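389aa long hypothetical nucleolar protein (Pyrococcus horikoshii, PDB 5ZVE) transfers a methyl group from S-adenosyl-L-methionine to the C5 position of cytosine 72 in several tRNAs. Local coordinates at residues Y36-N41 / P166-L171; E48-E53 / E69-V74; S100-A105 / P283-E288; S186-R191 / Q362-H367. All blocks are in the same frame, centred on the assembly; numbering follows the deposited sequence.

Interaction 1: Y36-N41 / P166-L171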
# COMPACT_ATOMS: atom_id res chain seq x y z
N TYR A 36 8.82 6.11 5.04
CA TYR A 36 7.37 6.28 4.92
C TYR A 36 7.06 7.45 4.00
O TYR A 36 7.26 8.61 4.36
CB TYR A 36 6.74 6.49 6.30
CG TYR A 36 5.23 6.52 6.29
CD1 TYR A 36 4.50 5.40 5.90
CD2 TYR A 36 4.54 7.66 6.66
CE1 TYR A 36 3.12 5.42 5.89
CE2 TYR A 36 3.16 7.69 6.65
CZ TYR A 36 2.45 6.57 6.27
OH TYR A 36 1.08 6.60 6.26
N TYR A 37 6.56 7.13 2.81
CA TYR A 37 6.40 8.12 1.74
C TYR A 37 5.00 8.73 1.70
O TYR A 37 4.01 8.10 2.07
CB TYR A 37 6.70 7.49 0.38
CG TYR A 37 8.16 7.54 -0.03
CD1 TYR A 37 9.05 6.53 0.35
CD2 TYR A 37 8.65 8.58 -0.80
CE1 TYR A 37 10.38 6.58 -0.03
CE2 TYR A 37 9.98 8.63 -1.19
CZ TYR A 37 10.84 7.63 -0.80
OH TYR A 37 12.16 7.68 -1.18
N ILE A 38 4.94 9.98 1.26
CA ILE A 38 3.67 10.64 0.97
C ILE A 38 3.78 11.32 -0.38
O ILE A 38 4.88 11.64 -0.84
CB ILE A 38 3.31 11.69 2.03
CG1 ILE A 38 4.34 12.84 2.02
CG2 ILE A 38 3.21 11.05 3.40
CD1 ILE A 38 4.04 13.95 3.00
N ARG A 39 2.65 11.53 -1.04
CA ARG A 39 2.67 12.26 -2.30
C ARG A 39 2.27 13.71 -2.08
O ARG A 39 1.23 13.99 -1.50
CB ARG A 39 1.75 11.62 -3.34
CG ARG A 39 1.84 12.29 -4.70
CD ARG A 39 0.90 11.68 -5.73
NE ARG A 39 -0.49 12.12 -5.56
CZ ARG A 39 -1.50 11.32 -5.22
NH1 ARG A 39 -1.30 10.03 -5.02
NH2 ARG A 39 -2.72 11.82 -5.10
N VAL A 40 3.10 14.63 -2.54
CA VAL A 40 2.73 16.03 -2.54
C VAL A 40 1.65 16.28 -3.58
O VAL A 40 1.85 15.99 -4.76
CB VAL A 40 3.94 16.95 -2.83
CG1 VAL A 40 3.52 18.40 -2.76
CG2 VAL A 40 5.08 16.65 -1.88
N ASN A 41 0.52 16.80 -3.15
CA ASN A 41 -0.55 17.13 -4.08
C ASN A 41 -0.28 18.46 -4.76
O ASN A 41 -0.71 19.51 -4.29
CB ASN A 41 -1.91 17.16 -3.37
CG ASN A 41 -3.05 17.49 -4.31
OD1 ASN A 41 -2.89 17.43 -5.53
ND2 ASN A 41 -4.20 17.85 -3.76
N PRO A 166 5.23 8.56 11.65
CA PRO A 166 4.42 9.75 11.95
C PRO A 166 2.94 9.53 11.64
O PRO A 166 2.62 8.84 10.67
CB PRO A 166 5.02 10.83 11.03
CG PRO A 166 5.65 10.06 9.92
CD PRO A 166 6.18 8.81 10.55
N SER A 167 2.06 10.09 12.46
CA SER A 167 0.63 10.11 12.15
C SER A 167 0.29 11.41 11.45
O SER A 167 0.49 12.49 12.01
CB SER A 167 -0.21 9.95 13.42
OG SER A 167 0.01 11.05 14.28
N LEU A 168 -0.20 11.32 10.22
CA LEU A 168 -0.42 12.50 9.40
C LEU A 168 -1.89 12.79 9.17
O LEU A 168 -2.25 13.87 8.69
CB LEU A 168 0.29 12.33 8.05
CG LEU A 168 1.73 11.84 8.14
CD1 LEU A 168 2.22 11.45 6.76
CD2 LEU A 168 2.63 12.91 8.73
N SER A 169 -2.74 11.83 9.51
CA SER A 169 -4.17 11.92 9.19
C SER A 169 -4.87 13.05 9.94
O SER A 169 -5.88 13.58 9.48
CB SER A 169 -4.86 10.59 9.49
OG SER A 169 -4.58 10.16 10.81
N GLU A 170 -4.33 13.42 11.10
CA GLU A 170 -4.95 14.46 11.91
C GLU A 170 -4.38 15.86 11.66
O GLU A 170 -4.82 16.83 12.27
CB GLU A 170 -4.80 14.10 13.40
CG GLU A 170 -5.49 12.80 13.80
CD GLU A 170 -7.00 12.88 13.70
OE1 GLU A 170 -7.58 13.93 14.06
OE2 GLU A 170 -7.62 11.88 13.25
N LEU A 171 -3.42 15.96 10.75
CA LEU A 171 -2.81 17.25 10.45
C LEU A 171 -3.74 18.14 9.63
O LEU A 171 -4.55 17.65 8.85
CB LEU A 171 -1.49 17.07 9.69
CG LEU A 171 -0.38 16.36 10.46
CD1 LEU A 171 0.77 16.02 9.53
CD2 LEU A 171 0.09 17.23 11.60
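Leu168 and Tyr36 pass alongside each other in opposite directions, and the leucine meets the tyrosine ring at its rim: CD1 of Leu168 lies near the ring plane, 3.9 Å from Tyr36 CE2. At the neighbouring ring atom, Tyr36 CD2, Pro166 CG comes in obliquely, 4.2 Å away. The tyrosine reaches both because its CG is anti to the backbone N (chi1 -174°), which swings the ring out toward the loop. Two residues along the strand, and so on the same face, Ile38 crosses Leu168 at a slant. The closest approach of the contact is here, 3.5 Å between Ile38 CG2 and Leu168 CD1. A single leucine methyl thus meets both the aromatic edge and the branched aliphatic chain, from directions nearly at right angles. No hydrogen bond spans the two segments, so the evidence is for apolar packing, with 150 Å² buried in all. Leu168 also opens a type I turn, closed by Leu171 N to Leu168 O at 3.2 Å, just ahead of helix 172-175. The contact ties the loop that follows strand 154-161 of the PUA domain onto the ferredoxin-like part of the chain. There strand 35-40 runs between strands 70-74 and 179-181; Ile38 also touches Leu71, Phe73, Phe179 and, on helix 47-56, Leu54, while Pro166 packs on Phe73 and Leu168 on Phe179.

Interaction 2: E48-E53 / E69-V74; sequences EKLIGE and EGLYFV
Leu71 reaches from its strand to the helix with both methyls, and every contact between the two segments is apolar. Its partner Ile51 crosses it at an angle and is met along the CG1-CD1 arm: Ile51 CD1 is 3.6 Å from Leu71 CD2, while Ile51 CG1 sits 3.7 Å from Leu71 CD1. The isoleucine can do this because CG1 is turned anti to its carbonyl carbon (chi1 -80°) and the chain then runs straight on, bringing the arm across to a leucine toward which its CB does not itself point. Leu50 adds a looser touch, its CD2 standing 4.2 Å from Leu71 CD1. The leucine fork is therefore met by two successive helix residues, and the interface is small, 120 Å² in all.

Backbone hydrogen bonding belongs to each element separately. Gly52 N to Glu48 O, at 3.1 Å, keeps the helical turn, while Leu71 pairs with Ile38 of the adjacent strand. The charged groups take no part in the contact across the segments: Glu48 forms a salt bridge with Arg63, whose side chain also packs on Ile51 and Leu71, and Glu53 another with Lys56. This is helix-on-sheet packing within the ferredoxin-like domain, far from the cofactor. Helix 47-56 covers one face of the antiparallel sheet, where strand 70-74 lies between strands 62-63 and 35-40; Leu71 further touches Ile38 and Val40, and Leu50 rests on Val40.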
# COMPACT_ATOMS: atom_id res chain seq x y z
N GLU A 48 8.14 22.23 -1.66
CA GLU A 48 8.89 22.97 -0.65
C GLU A 48 7.96 23.67 0.33
O GLU A 48 8.23 23.72 1.53
CB GLU A 48 9.84 23.97 -1.30
CG GLU A 48 10.85 23.31 -2.22
CD GLU A 48 11.58 22.15 -1.56
OE1 GLU A 48 12.17 22.36 -0.48
OE2 GLU A 48 11.54 21.03 -2.10
N LYS A 49 6.86 24.21 -0.18
CA LYS A 49 5.85 24.84 0.66
C LYS A 49 5.28 23.85 1.68
O LYS A 49 5.14 24.19 2.86
CB LYS A 49 4.73 25.42 -0.20
CG LYS A 49 5.14 26.65 -0.99
CD LYS A 49 5.01 27.92 -0.17
CE LYS A 49 3.57 28.44 -0.19
NZ LYS A 49 3.45 29.84 0.32
N LEU A 50 4.95 22.64 1.22
CA LEU A 50 4.42 21.60 2.11
C LEU A 50 5.43 21.24 3.20
O LEU A 50 5.06 21.10 4.36
CB LEU A 50 4.04 20.35 1.31
CG LEU A 50 3.57 19.17 2.16
CD1 LEU A 50 2.44 19.59 3.09
CD2 LEU A 50 3.14 17.99 1.28
N ILE A 51 6.69 21.09 2.81
CA ILE A 51 7.77 20.82 3.75
C ILE A 51 7.77 21.86 4.86
O ILE A 51 7.85 21.52 6.04
CB ILE A 51 9.13 20.82 3.04
CG1 ILE A 51 9.36 19.49 2.34
CG2 ILE A 51 10.27 21.12 4.01
CD1 ILE A 51 10.62 19.45 1.53
N GLY A 52 7.69 23.14 4.48
CA GLY A 52 7.58 24.22 5.45
C GLY A 52 6.45 23.98 6.44
O GLY A 52 6.61 24.21 7.63
N GLU A 53 5.31 23.52 5.93
CA GLU A 53 4.14 23.24 6.77
C GLU A 53 4.38 22.06 7.71
O GLU A 53 3.95 22.09 8.86
CB GLU A 53 2.90 22.98 5.91
CG GLU A 53 2.40 24.21 5.18
CD GLU A 53 2.05 25.34 6.13
OE1 GLU A 53 1.56 25.06 7.24
OE2 GLU A 53 2.28 26.52 5.76
N GLU A 69 7.57 14.88 -6.58
CA GLU A 69 6.40 14.95 -5.72
C GLU A 69 6.52 14.04 -4.50
O GLU A 69 5.56 13.86 -3.75
CB GLU A 69 5.12 14.61 -6.51
CG GLU A 69 5.05 13.17 -7.03
CD GLU A 69 5.70 13.01 -8.39
OE1 GLU A 69 6.90 13.32 -8.53
OE2 GLU A 69 5.00 12.56 -9.32
N GLY A 70 7.70 13.45 -4.30
CA GLY A 70 7.89 12.52 -3.21
C GLY A 70 8.53 13.08 -1.95
O GLY A 70 9.58 13.73 -2.01
N LEU A 71 7.92 12.80 -0.80
CA LEU A 71 8.52 13.11 0.50
C LEU A 71 8.43 11.87 1.36
O LEU A 71 7.45 11.13 1.28
CB LEU A 71 7.81 14.27 1.20
CG LEU A 71 8.05 15.70 0.69
CD1 LEU A 71 7.13 16.66 1.41
CD2 LEU A 71 9.49 16.09 0.89
N TYR A 72 9.43 11.64 2.20
CA TYR A 72 9.36 10.49 3.09
C TYR A 72 9.84 10.80 4.49
O TYR A 72 10.61 11.74 4.71
CB TYR A 72 10.13 9.30 2.49
CG TYR A 72 11.63 9.47 2.46
CD1 TYR A 72 12.42 9.10 3.54
CD2 TYR A 72 12.27 9.99 1.33
CE1 TYR A 72 13.79 9.25 3.51
CE2 TYR A 72 13.65 10.15 1.30
CZ TYR A 72 14.40 9.78 2.39
OH TYR A 72 15.77 9.93 2.38
N PHE A 73 9.37 10.01 5.44
CA PHE A 73 9.77 10.14 6.83
C PHE A 73 10.53 8.90 7.24
O PHE A 73 10.18 7.79 6.86
CB PHE A 73 8.56 10.35 7.74
CG PHE A 73 7.69 11.51 7.34
CD1 PHE A 73 6.71 11.36 6.37
CD2 PHE A 73 7.86 12.75 7.93
CE1 PHE A 73 5.91 12.43 6.00
CE2 PHE A 73 7.07 13.82 7.57
CZ PHE A 73 6.09 13.66 6.60
N VAL A 74 11.60 9.09 8.00
CA VAL A 74 12.40 7.96 8.43
C VAL A 74 11.72 7.30 9.62
O VAL A 74 11.28 7.97 10.56
CB VAL A 74 13.84 8.38 8.80
CG1 VAL A 74 14.63 7.19 9.30
CG2 VAL A 74 14.53 9.00 7.59

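Interaction 3: S100-A105 / P283-E288; sequences SVYQGA and PKLWEE
Gln103 lays its side chain end against the ring of Pro283, the two arriving from opposite directions. Its CB points toward the proline, and CG, anti to the carbonyl carbon (chi1 -49°), comes within 4.2 Å of Pro283 CG. From there the chain is extended, and CD reaches 3.6 Å from Pro283 CD. At the end the two amide atoms differ: OE1 is 3.8 Å from Pro283 CD, whereas NE2 comes to 3.3 Å of the same carbon. NE2 donates to Glu99 O, which limits the amide's rotation, and the proline's CD and CG lie over the amide face. An alanine here is likely to uncover the Pro283 ring and leave Glu99 O without this donor. Next to it, Tyr102 presents its edge to Pro283, with Tyr102 CE2 3.8 Å from Pro283 CB. Leu285 CD1 makes an off-centre CH-pi contact, 4.3 Å from the Tyr102 ring centroid and 28° off the normal; the tyrosine OH bonds to Arg30 O. Gly104, at positive phi, follows the helix in a Schellman motif, with Ala105 N bonded to Ser100 O and Gly104 N to Val101 O. The arrangement is a buried interdomain junction: a helix C-terminus of the PUA domain set against a loop of the RsmB/NOP-type methyltransferase domain, whose predicted nucleophile Cys323 has its side chain about 12 Å from that of Pro283.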
# COMPACT_ATOMS: atom_id res chain seq x y z
N SER A 100 -1.64 -1.11 14.14
CA SER A 100 -1.47 0.33 14.20
C SER A 100 -0.59 0.74 15.39
O SER A 100 0.28 1.59 15.25
CB SER A 100 -2.83 1.02 14.25
OG SER A 100 -3.56 0.62 15.40
N VAL A 101 -0.81 0.11 16.54
CA VAL A 101 0.04 0.30 17.72
C VAL A 101 1.49 -0.05 17.42
O VAL A 101 2.42 0.64 17.84
CB VAL A 101 -0.47 -0.55 18.91
CG1 VAL A 101 0.55 -0.60 20.04
CG2 VAL A 101 -1.81 -0.02 19.42
N TYR A 102 1.67 -1.14 16.68
CA TYR A 102 2.96 -1.61 16.18
C TYR A 102 3.72 -0.52 15.42
O TYR A 102 4.94 -0.57 15.31
CB TYR A 102 2.71 -2.82 15.26
CG TYR A 102 3.92 -3.63 14.83
CD1 TYR A 102 4.61 -4.41 15.73
CD2 TYR A 102 4.31 -3.67 13.49
CE1 TYR A 102 5.69 -5.18 15.34
CE2 TYR A 102 5.38 -4.44 13.09
CZ TYR A 102 6.07 -5.19 14.01
OH TYR A 102 7.14 -5.95 13.62
N GLN A 103 2.99 0.47 14.91
CA GLN A 103 3.60 1.54 14.13
C GLN A 103 3.48 2.90 14.82
O GLN A 103 3.85 3.92 14.25
CB GLN A 103 2.96 1.59 12.74
CG GLN A 103 2.90 0.22 12.09
CD GLN A 103 2.17 0.23 10.76
OE1 GLN A 103 2.54 0.95 9.84
NE2 GLN A 103 1.11 -0.57 10.67
N GLY A 104 2.96 2.91 16.04
CA GLY A 104 2.98 4.12 16.86
C GLY A 104 1.63 4.71 17.23
O GLY A 104 1.58 5.72 17.92
N ALA A 105 0.55 4.09 16.78
CA ALA A 105 -0.79 4.55 17.17
C ALA A 105 -1.03 4.33 18.65
O ALA A 105 -0.46 3.43 19.25
CB ALA A 105 -1.86 3.85 16.35
N PRO A 283 3.27 -3.43 7.49
CA PRO A 283 3.95 -4.57 8.11
C PRO A 283 3.13 -5.85 8.00
O PRO A 283 1.90 -5.78 7.89
CB PRO A 283 4.09 -4.14 9.57
CG PRO A 283 2.89 -3.30 9.80
CD PRO A 283 2.59 -2.60 8.50
N LYS A 284 3.80 -6.99 8.00
CA LYS A 284 3.13 -8.28 7.91
C LYS A 284 3.28 -9.02 9.23
O LYS A 284 4.22 -9.79 9.42
CB LYS A 284 3.71 -9.10 6.75
CG LYS A 284 2.94 -10.36 6.43
CD LYS A 284 1.55 -10.07 5.90
CE LYS A 284 1.62 -9.46 4.51
NZ LYS A 284 0.28 -9.40 3.86
N LEU A 285 2.35 -8.77 10.15
CA LEU A 285 2.36 -9.41 11.46
C LEU A 285 2.14 -10.92 11.31
O LEU A 285 2.91 -11.72 11.84
CB LEU A 285 1.30 -8.80 12.38
CG LEU A 285 1.67 -7.51 13.13
CD1 LEU A 285 1.92 -6.35 12.18
CD2 LEU A 285 0.60 -7.14 14.15
N TRP A 286 1.08 -11.30 10.60
CA TRP A 286 0.82 -12.70 10.29
C TRP A 286 0.27 -12.83 8.88
O TRP A 286 -0.77 -12.25 8.56
CB TRP A 286 -0.17 -13.32 11.29
CG TRP A 286 0.24 -13.15 12.72
CD1 TRP A 286 -0.21 -12.20 13.58
CD2 TRP A 286 1.19 -13.94 13.44
NE1 TRP A 286 0.39 -12.35 14.81
CE2 TRP A 286 1.26 -13.41 14.75
CE3 TRP A 286 1.99 -15.03 13.12
CZ2 TRP A 286 2.10 -13.94 15.73
CZ3 TRP A 286 2.82 -15.56 14.09
CH2 TRP A 286 2.87 -15.02 15.38
N GLU A 287 0.97 -13.58 8.04
CA GLU A 287 0.53 -13.79 6.67
C GLU A 287 -0.53 -14.88 6.62
O GLU A 287 -0.26 -16.02 7.01
CB GLU A 287 1.71 -14.16 5.77
CG GLU A 287 1.34 -14.38 4.31
CD GLU A 287 0.78 -13.14 3.65
OE1 GLU A 287 -0.45 -13.07 3.44
OE2 GLU A 287 1.57 -12.22 3.33
N GLU A 288 -1.73 -14.54 6.16
CA GLU A 288 -2.82 -15.51 6.12
C GLU A 288 -3.00 -16.17 4.76
O GLU A 288 -3.46 -17.31 4.67
CB GLU A 288 -4.14 -14.84 6.53
CG GLU A 288 -4.10 -14.16 7.89
CD GLU A 288 -4.16 -12.65 7.79
OE1 GLU A 288 -3.82 -12.12 6.71
OE2 GLU A 288 -4.55 -11.99 8.78

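Interaction 4: S186-R191 / Q362-H367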
# COMPACT_ATOMS: atom_id res chain seq x y z
N SER A 186 4.19 2.69 -5.68
CA SER A 186 2.89 3.11 -6.21
C SER A 186 2.98 4.43 -6.97
O SER A 186 2.31 4.62 -7.99
CB SER A 186 1.86 3.22 -5.09
OG SER A 186 1.46 1.94 -4.65
N MET A 187 3.82 5.35 -6.48
CA MET A 187 4.02 6.63 -7.14
C MET A 187 4.77 6.48 -8.47
O MET A 187 4.43 7.12 -9.46
CB MET A 187 4.78 7.57 -6.22
CG MET A 187 3.95 8.13 -5.09
SD MET A 187 4.81 9.50 -4.30
CE MET A 187 5.86 8.63 -3.14
N VAL A 188 5.78 5.62 -8.48
CA VAL A 188 6.51 5.31 -9.70
C VAL A 188 5.55 4.77 -10.77
O VAL A 188 5.68 5.10 -11.95
CB VAL A 188 7.63 4.28 -9.44
CG1 VAL A 188 8.32 3.90 -10.73
CG2 VAL A 188 8.64 4.83 -8.45
N THR A 189 4.59 3.96 -10.34
CA THR A 189 3.61 3.37 -11.25
C THR A 189 2.89 4.42 -12.11
O THR A 189 2.87 4.31 -13.33
CB THR A 189 2.55 2.55 -10.47
OG1 THR A 189 3.19 1.46 -9.79
CG2 THR A 189 1.49 2.00 -11.42
N ALA A 190 2.33 5.44 -11.47
CA ALA A 190 1.60 6.48 -12.19
C ALA A 190 2.53 7.27 -13.12
O ALA A 190 2.14 7.66 -14.22
CB ALA A 190 0.91 7.42 -11.22
N ARG A 191 3.75 7.52 -12.66
CA ARG A 191 4.75 8.18 -13.49
C ARG A 191 5.08 7.38 -14.75
O ARG A 191 5.11 7.91 -15.86
CB ARG A 191 6.02 8.43 -12.68
CG ARG A 191 5.95 9.65 -11.79
CD ARG A 191 6.32 10.90 -12.58
NE ARG A 191 6.39 12.08 -11.73
CZ ARG A 191 6.76 13.28 -12.16
NH1 ARG A 191 7.11 13.45 -13.43
NH2 ARG A 191 6.79 14.30 -11.32
N GLN A 362 9.69 -4.16 -13.48
CA GLN A 362 10.38 -3.59 -12.33
C GLN A 362 9.83 -4.12 -11.02
O GLN A 362 8.64 -3.98 -10.73
CB GLN A 362 10.29 -2.06 -12.37
CG GLN A 362 11.11 -1.37 -11.30
CD GLN A 362 11.11 0.14 -11.44
OE1 GLN A 362 11.85 0.83 -10.74
NE2 GLN A 362 10.27 0.66 -12.33
N ARG A 363 10.70 -4.73 -10.22
CA ARG A 363 10.29 -5.25 -8.92
C ARG A 363 10.88 -4.44 -7.78
O ARG A 363 11.98 -3.91 -7.89
CB ARG A 363 10.70 -6.72 -8.76
CG ARG A 363 9.62 -7.72 -9.15
CD ARG A 363 10.13 -9.14 -8.98
NE ARG A 363 9.10 -10.15 -9.21
CZ ARG A 363 8.42 -10.74 -8.24
NH1 ARG A 363 8.64 -10.42 -6.97
NH2 ARG A 363 7.50 -11.66 -8.54
N PHE A 364 10.12 -4.35 -6.69
CA PHE A 364 10.60 -3.74 -5.47
C PHE A 364 10.61 -4.78 -4.35
O PHE A 364 9.70 -5.60 -4.24
CB PHE A 364 9.73 -2.54 -5.08
CG PHE A 364 9.88 -1.36 -6.00
CD1 PHE A 364 9.08 -1.24 -7.13
CD2 PHE A 364 10.81 -0.37 -5.73
CE1 PHE A 364 9.22 -0.15 -7.98
CE2 PHE A 364 10.95 0.72 -6.57
CZ PHE A 364 10.15 0.83 -7.70
N TYR A 365 11.68 -4.76 -3.57
CA TYR A 365 11.84 -5.68 -2.44
C TYR A 365 12.04 -4.89 -1.16
O TYR A 365 12.70 -3.85 -1.18
CB TYR A 365 13.03 -6.61 -2.67
CG TYR A 365 12.86 -7.56 -3.83
CD1 TYR A 365 12.14 -8.74 -3.69
CD2 TYR A 365 13.42 -7.29 -5.07
CE1 TYR A 365 11.98 -9.62 -4.74
CE2 TYR A 365 13.27 -8.16 -6.14
CZ TYR A 365 12.55 -9.33 -5.96
OH TYR A 365 12.40 -10.21 -7.01
N PRO A 366 11.49 -5.38 -0.04
CA PRO A 366 11.60 -4.65 1.23
C PRO A 366 13.04 -4.52 1.73
O PRO A 366 13.40 -3.48 2.29
CB PRO A 366 10.76 -5.49 2.20
CG PRO A 366 10.71 -6.85 1.59
CD PRO A 366 10.72 -6.62 0.10
N HIS A 367 13.86 -5.55 1.54
CA HIS A 367 15.22 -5.54 2.06
C HIS A 367 16.17 -4.76 1.15
O HIS A 367 17.21 -4.29 1.60
CB HIS A 367 15.73 -6.97 2.26
CG HIS A 367 15.87 -7.76 0.99
ND1 HIS A 367 14.83 -7.95 0.11
CD2 HIS A 367 16.94 -8.42 0.47
CE1 HIS A 367 15.25 -8.68 -0.91
NE2 HIS A 367 16.52 -8.98 -0.71
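The Phe364 ring and the Gln362 carboxamide are the flat groups here, and the forked side chain of Val188 reaches one with each methyl. CG2 of Val188 comes to the far end of the ring obliquely, 4.3 Å from Phe364 CZ, while CG1 stands 4.1 Å from Gln362 NE2. The valine owes this division to its rotamer: CG1 is anti to the backbone N (chi1 177°), and CG2 is anti to the carbonyl carbon. Between themselves the two flat groups are tilted by only about 27°, with Gln362 OE1 3.5 Å from Phe364 CZ.

Gln362 is stretched out beyond CG and crosses Val188 at about a right angle. Its amide is buried but well supplied: NE2 donates to Gln347 OE1 and Ile349 O, and OE1 accepts from Ile351 N and Gly352 N. Four bonds thus fix the rotation of the group and which end is nitrogen, and the valine methyl meets it only by van der Waals contact. No hydrogen bond joins the segments, and they share just 85 Å².

Here a helix packs on the sheet of the class I methyltransferase fold. Helix 184-193 lies along strand 361-364 and also reaches strand 374-381, where Thr189 rests on Phe374 and Ile376. Its other flank carries Ala190 against His214 and Ile215 of helix 210-218. Ser186, which points away from strand 361-364, bonds through OG to the cofactor-binding Lys211, while the side chain of Val188 is about 12 Å from the bound S-adenosyl-L-homocysteine.

Overall arrangement
None of the four contacts has a hydrogen bond across its segments; what differs is depth and what the apolar groups lean on. Interactions 2, 3 and 4 are buried, whereas interaction 1 is partly exposed through Tyr36 and Pro166. Interactions 1 and 2 share one sheet: Tyr36 O bonds to Phe73 N at 2.7 Å, joining strands 35-40 and 70-74. Interaction 4 touches both, through Met187 on Tyr37 and the salt bridge from Arg191 to Glu69. Interaction 3 touches none of them and bridges the PUA and methyltransferase domains. Plain aliphatic packing marks interaction 2, while flat groups enter 1, 3 and 4.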